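Local coordinates for protein PfkB (Polaromonas sp. JS666, PDB 4DU5) that probably phosphorylates a sugar or related substrate with ATP, acting as a PfkB-family carbohydrate kinase, at residues L179-G184 / R214-L219; S188-L193 / V250-A255; A207-A212 / A238-Q243; G257-G262 / S266-G271. All blocks are in the same frame, centred on the assembly; numbering follows the deposited sequence.

Contact 1: L179-G184 / R214-L219; sequences LMRAAG and RADWVL
Arg181 reaches Asp216 because its CG stands anti to the backbone N (chi1 -151°), lying beside the carbonyl carbon, and the chain then bends at chi2, carrying the guanidinium from the last turn of helix 169-182 to the loop that leads into strand 217-218. Asp216 answers with CG anti to its own carbonyl carbon, a torsion that brings OD1 to Arg181 NE. The contact belongs to the ribokinase-like alpha/beta fold of this family: the helix end leads, through a turn at Gly184 that fits a Schellman motif and whose positive phi suits glycine, into strand 186-190, the sheet neighbour of 217-218.

The salt bridge runs from Arg181 NE to Asp216 OD1 at 3.0 Å. It is bent, with an N-H...O angle of 131°, and the nitrogen comes from the syn side but out of the carboxylate plane. The two side chains slide past each other in opposite directions with their flat groups 66° apart, so the pairing is not a flat, two-pronged one. Each group has a second partner: Asp216 OD2 takes the backbone N-H of Val187, and Arg181 NH2 donates to Gly245 O. With an alanine in place of this arginine, Asp216 OD1 would probably lose its cation and Gly245 O this donor.

A long, flexible arginine suits a place where the charge must reach from the helix to the loop, passing the carbonyl oxygens of Arg214 and Ala215. Ala215 O sits 3.2 Å above one face of the guanidinium, toward its rim, and Arg181 CD rests 3.5 Å from Arg214 O.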
# COMPACT_ATOMS: atom_id res chain seq x y z
N LEU A 179 8.02 2.80 -33.63
CA LEU A 179 7.12 1.95 -34.37
C LEU A 179 6.06 2.81 -35.03
O LEU A 179 5.83 2.73 -36.25
CB LEU A 179 6.48 0.97 -33.39
CG LEU A 179 6.51 -0.57 -33.50
CD1 LEU A 179 7.35 -1.12 -34.64
CD2 LEU A 179 6.97 -1.11 -32.15
N MSE A 180 5.42 3.65 -34.22
CA MSE A 180 4.31 4.48 -34.64
C MSE A 180 4.70 5.52 -35.71
O MSE A 180 3.88 5.89 -36.56
CB MSE A 180 3.76 5.16 -33.41
CG MSE A 180 2.32 5.55 -33.53
SE MSE A 180 1.33 3.91 -33.64
CE MSE A 180 -0.49 4.59 -33.36
N ARG A 181 5.95 5.98 -35.66
CA ARG A 181 6.45 6.91 -36.66
C ARG A 181 6.66 6.20 -37.98
O ARG A 181 5.97 6.49 -38.95
CB ARG A 181 7.73 7.63 -36.20
CG ARG A 181 7.89 9.05 -36.82
CD ARG A 181 8.51 10.08 -35.81
NE ARG A 181 8.39 11.47 -36.28
CZ ARG A 181 9.25 12.46 -36.02
NH1 ARG A 181 10.35 12.24 -35.27
NH2 ARG A 181 9.02 13.67 -36.51
N ALA A 182 7.60 5.25 -38.01
CA ALA A 182 7.88 4.49 -39.24
C ALA A 182 6.60 4.09 -39.98
O ALA A 182 6.56 4.12 -41.19
CB ALA A 182 8.75 3.29 -38.97
N ALA A 183 5.55 3.76 -39.25
CA ALA A 183 4.28 3.46 -39.91
C ALA A 183 3.50 4.71 -40.29
O ALA A 183 2.39 4.63 -40.82
CB ALA A 183 3.45 2.57 -39.06
N GLY A 184 4.07 5.87 -40.01
CA GLY A 184 3.48 7.14 -40.40
C GLY A 184 2.22 7.45 -39.62
O GLY A 184 1.28 8.06 -40.15
N ARG A 214 11.46 11.54 -31.31
CA ARG A 214 10.56 10.53 -31.87
C ARG A 214 9.09 11.00 -31.96
O ARG A 214 8.17 10.23 -32.29
CB ARG A 214 10.67 9.22 -31.07
CG ARG A 214 11.98 8.47 -31.22
CD ARG A 214 12.26 7.44 -30.08
NE ARG A 214 13.50 6.67 -30.34
CZ ARG A 214 14.70 6.98 -29.85
NH1 ARG A 214 14.85 8.02 -29.03
NH2 ARG A 214 15.77 6.25 -30.17
N ALA A 215 8.87 12.27 -31.65
CA ALA A 215 7.51 12.81 -31.68
C ALA A 215 7.29 13.75 -32.86
O ALA A 215 8.21 14.43 -33.30
CB ALA A 215 7.21 13.52 -30.40
N ASP A 216 6.05 13.79 -33.35
CA ASP A 216 5.63 14.84 -34.28
C ASP A 216 5.28 16.12 -33.53
O ASP A 216 5.62 17.20 -33.97
CB ASP A 216 4.44 14.37 -35.14
CG ASP A 216 4.68 13.00 -35.76
OD1 ASP A 216 5.75 12.82 -36.37
OD2 ASP A 216 3.80 12.10 -35.64
N TRP A 217 4.58 15.99 -32.40
CA TRP A 217 4.11 17.16 -31.62
C TRP A 217 4.68 17.15 -30.21
O TRP A 217 4.46 16.22 -29.45
CB TRP A 217 2.57 17.25 -31.54
CG TRP A 217 1.82 16.83 -32.76
CD1 TRP A 217 2.20 16.98 -34.04
CD2 TRP A 217 0.52 16.23 -32.79
NE1 TRP A 217 1.24 16.48 -34.89
CE2 TRP A 217 0.20 16.02 -34.14
CE3 TRP A 217 -0.40 15.85 -31.81
CZ2 TRP A 217 -0.99 15.45 -34.55
CZ3 TRP A 217 -1.59 15.26 -32.21
CH2 TRP A 217 -1.88 15.08 -33.57
N VAL A 218 5.41 18.20 -29.86
CA VAL A 218 6.00 18.29 -28.55
C VAL A 218 5.26 19.34 -27.74
O VAL A 218 5.02 20.43 -28.23
CB VAL A 218 7.51 18.52 -28.66
CG1 VAL A 218 8.20 18.43 -27.30
CG2 VAL A 218 8.08 17.45 -29.59
N LEU A 219 4.88 18.99 -26.51
CA LEU A 219 4.01 19.83 -25.69
C LEU A 219 4.62 20.37 -24.39
O LEU A 219 4.09 20.14 -23.32
CB LEU A 219 2.75 19.05 -25.35
CG LEU A 219 1.52 19.17 -26.21
CD1 LEU A 219 1.79 19.61 -27.63
CD2 LEU A 219 0.93 17.83 -26.20

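Contact 2: S188-L193 / V250-A255; sequences SFDPNL and VVKLGA
Asp190 and Lys252 meet through the ends of their side chains alone, for strand 217-218 lies between the strands that carry them in the parallel part of the sheet. Their backbones stay well apart: the nearest alpha carbons of the two segments, Asp190 CA and Val250 CA, are 9.9 Å from each other.

The span is bridged by conformation. Asp190 holds CG anti to its backbone N (chi1 176°), beside the carbonyl carbon, with the carboxylate turned toward the lysine. Lys252 places CG anti to its carbonyl carbon (chi1 -41°), and from there the chain runs extended to NZ, using its full length. The two side chains cross at about a right angle, the ammonium arriving at the carboxylate with NZ 3.6 Å from Asp190 OD1 and 3.9 Å from OD2. On its way the lysine packs its CE against the carbonyl oxygen of Leu219, just past the intervening strand, while His157 of strand 153-159 touches Asp190.

Just beyond the aspartate the chain turns sharply. Pro191 is the centre of an inverse gamma turn, in which Asn192 N donates to Asp190 O at 2.8 Å; the ring restricts phi and suits such a bend. Phe189, pointing to the other side of the strand, packs on Ile208 and Leu211 of helix 201-212.

Both charges lie toward the C-terminal edge of the parallel strands, the side on which kinases of this fold generally bind their substrates. The ion pair is long and lacks a hydrogen bond, so its attraction is probably mainly electrostatic, shared by both carboxylate oxygens and tolerant of small shifts of the ammonium.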
# COMPACT_ATOMS: atom_id res chain seq x y z
N SER A 188 2.51 12.16 -30.19
CA SER A 188 2.48 13.29 -29.33
C SER A 188 3.44 13.06 -28.18
O SER A 188 3.45 11.98 -27.57
CB SER A 188 1.09 13.32 -28.73
OG SER A 188 0.49 14.54 -28.99
N PHE A 189 4.20 14.07 -27.80
CA PHE A 189 5.04 13.95 -26.63
C PHE A 189 4.88 15.10 -25.69
O PHE A 189 4.98 16.24 -26.06
CB PHE A 189 6.50 13.79 -27.04
CG PHE A 189 7.43 13.53 -25.90
CD1 PHE A 189 7.13 12.55 -24.94
CD2 PHE A 189 8.63 14.24 -25.79
CE1 PHE A 189 8.02 12.32 -23.87
CE2 PHE A 189 9.51 14.02 -24.72
CZ PHE A 189 9.22 13.06 -23.77
N ASP A 190 4.64 14.76 -24.44
CA ASP A 190 4.58 15.73 -23.38
C ASP A 190 5.74 15.48 -22.41
O ASP A 190 5.69 14.54 -21.63
CB ASP A 190 3.24 15.63 -22.65
CG ASP A 190 3.16 16.56 -21.45
OD1 ASP A 190 4.14 17.33 -21.23
OD2 ASP A 190 2.13 16.54 -20.73
N PRO A 191 6.78 16.35 -22.44
CA PRO A 191 8.01 16.16 -21.65
C PRO A 191 7.86 16.47 -20.17
O PRO A 191 8.48 17.41 -19.66
CB PRO A 191 8.99 17.15 -22.28
CG PRO A 191 8.15 18.18 -22.89
CD PRO A 191 6.85 17.56 -23.28
N ASN A 192 7.03 15.70 -19.47
CA ASN A 192 6.87 15.86 -18.03
C ASN A 192 8.15 15.60 -17.28
O ASN A 192 8.89 14.68 -17.63
CB ASN A 192 5.86 14.84 -17.55
CG ASN A 192 4.46 15.32 -17.70
OD1 ASN A 192 4.07 16.33 -17.10
ND2 ASN A 192 3.67 14.59 -18.48
N LEU A 193 8.42 16.37 -16.24
CA LEU A 193 9.61 16.12 -15.43
C LEU A 193 9.23 15.58 -14.08
O LEU A 193 8.57 16.27 -13.30
CB LEU A 193 10.42 17.39 -15.24
CG LEU A 193 10.94 18.13 -16.45
CD1 LEU A 193 12.06 19.01 -15.97
CD2 LEU A 193 11.42 17.13 -17.49
N VAL A 250 4.09 23.19 -29.17
CA VAL A 250 3.17 24.07 -28.49
C VAL A 250 3.74 24.20 -27.10
O VAL A 250 3.73 23.21 -26.34
CB VAL A 250 1.78 23.46 -28.35
CG1 VAL A 250 0.85 24.47 -27.76
CG2 VAL A 250 1.26 22.99 -29.69
N VAL A 251 4.23 25.40 -26.77
CA VAL A 251 4.84 25.68 -25.47
C VAL A 251 3.78 26.31 -24.58
O VAL A 251 3.20 27.31 -24.97
CB VAL A 251 6.03 26.65 -25.60
CG1 VAL A 251 6.63 26.96 -24.25
CG2 VAL A 251 7.09 26.11 -26.56
N LYS A 252 3.50 25.74 -23.42
CA LYS A 252 2.41 26.23 -22.57
C LYS A 252 2.94 27.33 -21.71
O LYS A 252 4.06 27.20 -21.16
CB LYS A 252 1.86 25.14 -21.64
CG LYS A 252 1.71 23.76 -22.25
CD LYS A 252 1.78 22.73 -21.13
CE LYS A 252 1.93 21.34 -21.68
NZ LYS A 252 2.45 20.47 -20.63
N LEU A 253 2.15 28.39 -21.53
CA LEU A 253 2.62 29.57 -20.77
C LEU A 253 1.86 29.95 -19.48
O LEU A 253 2.06 31.03 -18.94
CB LEU A 253 2.77 30.79 -21.70
CG LEU A 253 3.59 30.56 -22.98
CD1 LEU A 253 3.31 31.60 -24.07
CD2 LEU A 253 5.05 30.49 -22.65
N GLY A 254 1.00 29.10 -18.97
CA GLY A 254 0.22 29.48 -17.77
C GLY A 254 -1.01 30.27 -18.17
O GLY A 254 -1.62 29.97 -19.20
N ALA A 255 -1.37 31.29 -17.38
CA ALA A 255 -2.51 32.17 -17.74
C ALA A 255 -2.20 32.97 -19.01
O ALA A 255 -3.11 33.45 -19.69
CB ALA A 255 -2.93 33.12 -16.59

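Contact 3: A207-A212 / A238-Q243; sequences AINDLA and ARFYRQ
Tyr241 and Asn209 supply the one hydrogen bond between segments 207-212 and 238-243. The phenol OH donates to Asn209 OD1 at 2.9 Å, approaching with a C=O...donor angle of 154° and only slightly tilted from the carbonyl plane. Tyr241 achieves this with CG anti to its carbonyl carbon (chi1 -65°), which aims the ring at the other helix; the two side chains cross at about a right angle. The other half of the amide is also engaged, since Asn209 ND2 donates to Leu228 O of helix 222-229, and the two bonds together fix which way the amide is turned. Were a leucine to replace Asn209, the Tyr241 hydroxyl and Leu228 O would probably both be left without this partner.

Van der Waals contacts complete the interface. Ala212 CB lies at the edge of the Tyr241 ring, 3.6 Å from CD1; alanine suits this place because its methyl leaves room for the ring of Tyr241. Phe240 CZ comes 3.9 Å from Asn209 ND2, obliquely. From within its own helix, Phe240 also sets CD1 over the centre of one face of the tyrosine ring.

The axes of segments 207-212 and 238-243 make an angle of 60° and come within 10.6 Å, the two helices lying on the same side of the central sheet of this alpha/beta fold and each leading toward a strand of it. Among apolar neighbours the buried phenol hydroxyl has its donor satisfied by Asn209 OD1, and because the amide uses both its ends, it links Tyr241 to helix 222-229 as well.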
# COMPACT_ATOMS: atom_id res chain seq x y z
N ALA A 207 17.49 11.78 -21.56
CA ALA A 207 16.45 10.85 -21.98
C ALA A 207 15.19 11.55 -22.52
O ALA A 207 14.76 11.26 -23.65
CB ALA A 207 16.11 9.90 -20.84
N ILE A 208 14.61 12.44 -21.73
CA ILE A 208 13.43 13.18 -22.17
C ILE A 208 13.73 13.80 -23.53
O ILE A 208 12.98 13.56 -24.49
CB ILE A 208 13.00 14.22 -21.12
CG1 ILE A 208 12.29 13.55 -19.94
CG2 ILE A 208 12.14 15.29 -21.73
CD1 ILE A 208 11.30 12.51 -20.31
N ASN A 209 14.84 14.54 -23.66
CA ASN A 209 15.24 15.09 -24.97
C ASN A 209 15.55 14.09 -26.08
O ASN A 209 15.56 14.47 -27.24
CB ASN A 209 16.43 16.04 -24.86
CG ASN A 209 16.08 17.38 -24.22
OD1 ASN A 209 14.93 17.79 -24.17
ND2 ASN A 209 17.10 18.06 -23.73
N ASP A 210 15.82 12.84 -25.75
CA ASP A 210 16.11 11.86 -26.79
C ASP A 210 14.79 11.28 -27.26
O ASP A 210 14.63 10.94 -28.43
CB ASP A 210 17.08 10.76 -26.27
CG ASP A 210 17.15 9.53 -27.20
OD1 ASP A 210 17.82 9.62 -28.27
OD2 ASP A 210 16.53 8.47 -26.86
N LEU A 211 13.85 11.18 -26.33
CA LEU A 211 12.49 10.83 -26.68
C LEU A 211 11.89 11.90 -27.64
O LEU A 211 11.09 11.58 -28.53
CB LEU A 211 11.65 10.68 -25.41
CG LEU A 211 11.93 9.45 -24.54
CD1 LEU A 211 11.61 9.72 -23.07
CD2 LEU A 211 11.17 8.25 -25.05
N ALA A 212 12.30 13.15 -27.45
CA ALA A 212 11.78 14.25 -28.26
C ALA A 212 12.09 14.00 -29.71
O ALA A 212 11.32 14.38 -30.58
CB ALA A 212 12.37 15.57 -27.80
N ALA A 238 10.81 26.20 -28.46
CA ALA A 238 10.24 25.68 -29.69
C ALA A 238 11.28 25.31 -30.75
O ALA A 238 11.26 24.19 -31.26
CB ALA A 238 9.24 26.65 -30.25
N ARG A 239 12.18 26.21 -31.11
CA ARG A 239 13.12 25.86 -32.19
C ARG A 239 14.11 24.73 -31.82
O ARG A 239 14.60 24.01 -32.70
CB ARG A 239 13.80 27.08 -32.89
CG ARG A 239 14.03 28.35 -32.08
CD ARG A 239 15.09 29.23 -32.73
NE ARG A 239 16.33 28.47 -32.94
CZ ARG A 239 17.27 28.19 -32.01
NH1 ARG A 239 17.15 28.63 -30.75
NH2 ARG A 239 18.34 27.47 -32.35
N PHE A 240 14.34 24.53 -30.52
CA PHE A 240 15.10 23.40 -30.02
C PHE A 240 14.47 22.06 -30.41
O PHE A 240 15.18 21.12 -30.78
CB PHE A 240 15.22 23.50 -28.49
CG PHE A 240 16.06 22.42 -27.89
CD1 PHE A 240 15.52 21.17 -27.62
CD2 PHE A 240 17.40 22.66 -27.60
CE1 PHE A 240 16.32 20.15 -27.07
CE2 PHE A 240 18.19 21.67 -27.05
CZ PHE A 240 17.66 20.41 -26.78
N TYR A 241 13.15 21.97 -30.31
CA TYR A 241 12.47 20.72 -30.64
C TYR A 241 12.09 20.62 -32.09
O TYR A 241 11.82 19.52 -32.58
CB TYR A 241 11.26 20.50 -29.74
CG TYR A 241 11.67 20.32 -28.32
CD1 TYR A 241 12.25 19.13 -27.89
CD2 TYR A 241 11.52 21.34 -27.41
CE1 TYR A 241 12.65 18.96 -26.59
CE2 TYR A 241 11.90 21.18 -26.09
CZ TYR A 241 12.48 19.99 -25.70
OH TYR A 241 12.87 19.84 -24.40
N ARG A 242 12.05 21.75 -32.78
CA ARG A 242 11.88 21.73 -34.23
C ARG A 242 13.14 21.16 -34.82
O ARG A 242 13.09 20.36 -35.75
CB ARG A 242 11.65 23.13 -34.82
CG ARG A 242 10.39 23.84 -34.35
CD ARG A 242 9.10 23.11 -34.75
NE ARG A 242 9.06 22.61 -36.12
CZ ARG A 242 8.80 23.36 -37.19
NH1 ARG A 242 8.58 24.66 -37.06
NH2 ARG A 242 8.78 22.80 -38.39
N GLN A 243 14.28 21.56 -34.27
CA GLN A 243 15.56 21.12 -34.82
C GLN A 243 15.80 19.64 -34.61
O GLN A 243 16.34 18.99 -35.49
CB GLN A 243 16.73 21.98 -34.34
CG GLN A 243 17.08 23.07 -35.34
CD GLN A 243 17.21 24.45 -34.69
OE1 GLN A 243 17.93 24.63 -33.69
NE2 GLN A 243 16.51 25.44 -35.27

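Contact 4: G257-G262 / S266-G271; sequences GAYFDG and SGRVAG
A beta-hairpin built from strands 258-262 and 265-269 brings Ala258 opposite Val269 and Phe260 opposite Gly267, both antiparallel hydrogen-bonded pairs. Ala258 N donates to Val269 O at 3.1 Å and Val269 N returns a bond to Ala258 O at 3.0 Å; Phe260 and Gly267 exchange two bonds of 3.1 Å, the one from Gly267 N more bent. Tyr259 with Arg268 lies between these pairs and Asp261 with Ser266 beyond them, both non-hydrogen-bonded.

Phe260 holds CG between its backbone N and carbonyl carbon (chi1 71°), which folds the ring over the partner strand. Gly267 CA lies 3.9 Å from the ring centroid, 27° off the normal, a CH-pi contact; the absence of a side chain lets the ring lie over Gly267. Val269 CG2 meets the same ring at its edge.

The hairpin is the antiparallel margin of the ribokinase-like sheet, strand 258-262 joining strand 248-252 and strand 265-269 being outermost within the chain. Ala258, Phe260 and Val269 face helix 301-316, whereas Tyr259 and Asp261 face helix 234-243.

On that second side Ser266 OG gives a weak hydrogen bond to Tyr259 OH at 3.2 Å. Arg268 turns a guanidinium face to Tyr259, with NE 4.0 Å from CD1, and extends NH2 to Glu235; Asp261 OD1 pairs with Arg242. At the open end of the hairpin, Gly257 CA approaches Val269 O at 3.3 Å in a CA-H...O contact.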
# COMPACT_ATOMS: atom_id res chain seq x y z
N GLY A 257 -1.42 31.74 -21.66
CA GLY A 257 -1.84 30.93 -22.82
C GLY A 257 -0.71 30.07 -23.36
O GLY A 257 -0.03 29.37 -22.62
N ALA A 258 -0.46 30.16 -24.66
CA ALA A 258 0.53 29.29 -25.29
C ALA A 258 1.20 29.95 -26.47
O ALA A 258 0.69 30.92 -27.00
CB ALA A 258 -0.12 27.98 -25.72
N TYR A 259 2.35 29.42 -26.86
CA TYR A 259 3.02 29.73 -28.12
C TYR A 259 3.10 28.48 -28.95
O TYR A 259 3.49 27.42 -28.45
CB TYR A 259 4.46 30.13 -27.86
CG TYR A 259 5.27 30.38 -29.12
CD1 TYR A 259 5.02 31.51 -29.91
CD2 TYR A 259 6.29 29.53 -29.51
CE1 TYR A 259 5.74 31.78 -31.05
CE2 TYR A 259 7.05 29.79 -30.67
CZ TYR A 259 6.76 30.93 -31.43
OH TYR A 259 7.46 31.25 -32.57
N PHE A 260 2.79 28.60 -30.23
CA PHE A 260 2.91 27.44 -31.09
C PHE A 260 3.86 27.71 -32.23
O PHE A 260 3.93 28.85 -32.73
CB PHE A 260 1.55 26.97 -31.59
CG PHE A 260 0.93 27.86 -32.57
CD1 PHE A 260 1.24 27.77 -33.91
CD2 PHE A 260 0.02 28.77 -32.18
CE1 PHE A 260 0.66 28.59 -34.84
CE2 PHE A 260 -0.58 29.59 -33.09
CZ PHE A 260 -0.26 29.50 -34.42
N ASP A 261 4.59 26.67 -32.63
CA ASP A 261 5.62 26.77 -33.68
C ASP A 261 5.54 25.52 -34.52
O ASP A 261 6.02 24.45 -34.12
CB ASP A 261 7.02 26.97 -33.06
CG ASP A 261 8.16 26.86 -34.08
OD1 ASP A 261 7.96 26.62 -35.29
OD2 ASP A 261 9.31 27.05 -33.66
N GLY A 262 4.95 25.65 -35.69
CA GLY A 262 4.72 24.51 -36.55
C GLY A 262 5.02 24.85 -37.98
O GLY A 262 5.33 25.98 -38.28
N SER A 266 3.93 30.23 -36.91
CA SER A 266 3.96 30.43 -35.44
C SER A 266 2.87 31.37 -34.98
O SER A 266 2.22 32.04 -35.79
CB SER A 266 5.30 31.04 -34.99
OG SER A 266 6.44 30.38 -35.53
N GLY A 267 2.68 31.47 -33.68
CA GLY A 267 1.64 32.32 -33.14
C GLY A 267 1.52 32.28 -31.63
O GLY A 267 2.26 31.59 -30.97
N ARG A 268 0.59 33.05 -31.08
CA ARG A 268 0.29 32.98 -29.66
C ARG A 268 -1.20 32.85 -29.53
O ARG A 268 -1.94 33.30 -30.40
CB ARG A 268 0.78 34.21 -28.88
CG ARG A 268 2.15 34.64 -29.27
CD ARG A 268 2.94 35.18 -28.10
NE ARG A 268 4.38 35.13 -28.38
CZ ARG A 268 5.33 34.99 -27.45
NH1 ARG A 268 5.00 34.90 -26.16
NH2 ARG A 268 6.62 34.94 -27.81
N VAL A 269 -1.62 32.17 -28.48
CA VAL A 269 -3.02 32.12 -28.13
C VAL A 269 -3.20 32.65 -26.71
O VAL A 269 -2.46 32.29 -25.79
CB VAL A 269 -3.57 30.71 -28.31
CG1 VAL A 269 -5.01 30.59 -27.74
CG2 VAL A 269 -3.47 30.32 -29.79
N ALA A 270 -4.19 33.54 -26.56
CA ALA A 270 -4.44 34.26 -25.31
C ALA A 270 -4.52 33.37 -24.05
O ALA A 270 -3.77 33.57 -23.08
CB ALA A 270 -5.69 35.14 -25.45
N GLY A 271 -5.41 32.40 -24.05
CA GLY A 271 -5.55 31.64 -22.83
C GLY A 271 -6.45 32.37 -21.85
O GLY A 271 -6.43 33.60 -21.77

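In the fold
All four contacts are partly buried, but their depth differs: contact 2 is the most central, its centre about 10 Å from that of the chain, contacts 1 and 3 lie further out, and contact 4, about 20 Å away, is at the sheet margin with exposed residues. Contacts 1, 2 and 4 reach the same sheet, and Val251 N of contact 2 probably hydrogen-bonds to Tyr259 O of contact 4. Contact 3 packs helices against that sheet, and an Arg242-Asp261 salt bridge ties it to contact 4. Contacts 1 and 2 rest on charge across spaced backbones, contact 3 on one neutral hydrogen bond, and contact 4 on repeated backbone bonding.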